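Local structure of FrpC operon protein (Neisseria meningitidis, 5EDF) at residues Val182-Cys185 against Thr190-Tyr193. The protein is an iron-regulated protein of a novel fold that binds the RTX protein FrpC and is putatively involved in adhesion, though its precise function is unknown. Sequence-based numbering, arbitrary orientation.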
ATOM      1  N   VAL A 182      -4.854  -0.136  -4.964  1.00 10.00           N
ATOM      2  CA  VAL A 182      -5.148   1.192  -4.488  1.00  9.81           C
ATOM      3  C   VAL A 182      -4.246   2.182  -5.219  1.00  9.56           C
ATOM      4  O   VAL A 182      -3.003   2.049  -5.220  1.00 10.55           O
ATOM      5  CB  VAL A 182      -4.922   1.340  -2.988  1.00 10.35           C
ATOM      6  CG1 VAL A 182      -5.276   2.752  -2.556  1.00 11.81           C
ATOM      7  CG2 VAL A 182      -5.744   0.302  -2.208  1.00 10.82           C
ATOM      8  N   GLY A 183      -4.858   3.186  -5.829  1.00  9.53           N
ATOM      9  CA  GLY A 183      -4.174   4.384  -6.289  1.00 10.95           C
ATOM     10  C   GLY A 183      -4.587   5.559  -5.475  1.00 10.54           C
ATOM     11  O   GLY A 183      -5.778   5.724  -5.261  1.00 12.63           O
ATOM     12  N   SER A 184      -3.680   6.400  -5.037  1.00 10.90           N
ATOM     13  CA  SER A 184      -4.023   7.535  -4.221  1.00 11.66           C
ATOM     14  C   SER A 184      -3.066   8.675  -4.399  1.00 11.70           C
ATOM     15  O   SER A 184      -1.941   8.486  -4.931  1.00 11.56           O
ATOM     16  CB  SER A 184      -4.095   7.116  -2.755  1.00 11.76           C
ATOM     17  OG  SER A 184      -2.801   6.790  -2.238  1.00 11.89           O
ATOM     18  N   CYS A 185      -3.469   9.837  -3.919  1.00 14.12           N
ATOM     19  CA  CYS A 185      -2.639  11.038  -3.894  1.00 15.27           C
ATOM     20  C   CYS A 185      -2.744  11.605  -2.498  1.00 15.98           C
ATOM     21  O   CYS A 185      -3.850  11.814  -2.008  1.00 19.71           O
ATOM     22  CB  CYS A 185      -3.121  12.056  -4.930  1.00 16.59           C
ATOM     23  SG  CYS A 185      -3.120  11.319  -6.616  1.00 20.41           S
ATOM     24  N   THR A 190       2.131  10.585  -4.940  1.00 12.75           N
ATOM     25  CA  THR A 190       1.297   9.478  -5.373  1.00 13.51           C
ATOM     26  C   THR A 190       1.704   8.242  -4.591  1.00 11.61           C
ATOM     27  O   THR A 190       2.894   8.023  -4.336  1.00 12.03           O
ATOM     28  CB  THR A 190       1.389   9.214  -6.871  1.00 13.52           C
ATOM     29  OG1 THR A 190       2.729   8.852  -7.223  1.00 14.59           O
ATOM     30  CG2 THR A 190       0.974  10.448  -7.680  1.00 15.95           C
ATOM     31  N   VAL A 191       0.697   7.481  -4.161  1.00 10.49           N
ATOM     32  CA  VAL A 191       0.908   6.332  -3.291  1.00 10.05           C
ATOM     33  C   VAL A 191       0.095   5.197  -3.885  1.00 11.32           C
ATOM     34  O   VAL A 191      -1.146   5.284  -3.961  1.00 10.37           O
ATOM     35  CB  VAL A 191       0.501   6.680  -1.866  1.00  9.21           C
ATOM     36  CG1 VAL A 191       0.666   5.499  -0.967  1.00 11.43           C
ATOM     37  CG2 VAL A 191       1.342   7.881  -1.378  1.00 11.72           C
ATOM     38  N   GLN A 192       0.775   4.171  -4.379  1.00  9.61           N
ATOM     39  CA  GLN A 192       0.154   3.116  -5.182  1.00  9.58           C
ATOM     40  C   GLN A 192       0.588   1.786  -4.621  1.00  9.51           C
ATOM     41  O   GLN A 192       1.787   1.548  -4.397  1.00 10.27           O
ATOM     42  CB  GLN A 192       0.556   3.260  -6.637  1.00 11.48           C
ATOM     43  CG  GLN A 192       0.108   4.576  -7.259  1.00 11.69           C
ATOM     44  CD  GLN A 192       0.600   4.841  -8.647  1.00 14.80           C
ATOM     45  OE1 GLN A 192       1.281   4.033  -9.251  1.00 16.54           O
ATOM     46  NE2 GLN A 192       0.265   6.029  -9.152  1.00 16.92           N
ATOM     47  N   TYR A 193      -0.361   0.871  -4.431  1.00  9.49           N
ATOM     48  CA  TYR A 193      -0.030  -0.388  -3.785  1.00  9.05           C
ATOM     49  C   TYR A 193      -1.099  -1.436  -4.021  1.00  9.01           C
ATOM     50  O   TYR A 193      -2.239  -1.115  -4.322  1.00  9.53           O
ATOM     51  CB  TYR A 193       0.192  -0.151  -2.293  1.00  9.53           C
ATOM     52  CG  TYR A 193      -0.957   0.423  -1.500  1.00  8.91           C
ATOM     53  CD1 TYR A 193      -1.786  -0.397  -0.756  1.00 10.65           C
ATOM     54  CD2 TYR A 193      -1.198   1.788  -1.464  1.00  9.24           C
ATOM     55  CE1 TYR A 193      -2.839   0.128  -0.015  1.00 11.79           C
ATOM     56  CE2 TYR A 193      -2.230   2.324  -0.723  1.00 10.12           C
ATOM     57  CZ  TYR A 193      -3.062   1.495  -0.005  1.00 10.39           C
ATOM     58  OH  TYR A 193      -4.105   1.948   0.776  1.00 11.59           O
TER
HETATM   59  O   HOH W   1      -1.777   7.761  -7.733  1.00 17.54           O
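Strands 178-186 and 189-193 form a beta hairpin in the middle of the large antiparallel sheet, and Val182-Cys185 pairs with Thr190-Tyr193 close to its turn. Val182 and Tyr193 make a hydrogen-bonded pair, with Val182 N to Tyr193 O at 2.9 Å and Tyr193 N to Val182 O at 3.0 Å. On the same face their side chains lie alongside each other. Chi1 of 60° sets Tyr193 CG between the backbone N and the carbonyl carbon, which carries the ring across to the neighbouring strand. Val182 CB then sits over the ring face in a CH-pi contact, 3.7 Å from the centroid of Tyr193 and displaced toward the CZ end, while CG1 and CG2 straddle that end along CE2 and CE1. The Tyr193 hydroxyl is hydrogen-bonded to His212 ND1, on helix 205-224, which covers this face.

Ser184 and Val191 form the second hydrogen-bonded pair, less evenly. Val191 N reaches Ser184 O at 2.9 Å in a nearly straight bond (169° at the hydrogen), but the return bond from Ser184 N to Val191 O is bent and weak. Chi1 of 69° directs Ser184 OG toward the neighbouring strand, where it donates to the same Val191 O at 2.8 Å, so this carbonyl takes one firm bond from the hydroxyl and one weak bond from the backbone N of the same residue. A water bridges Ser184 O to Gln192 NE2.

On the reverse face Cys185 SG approaches Thr190 CG2 at 4.3 Å and is disulfide-bonded to Cys108. With strands 98-105 and 161-167 hydrogen-bonded to its outer edges, this is a classic antiparallel hairpin built into a helix-backed sheet.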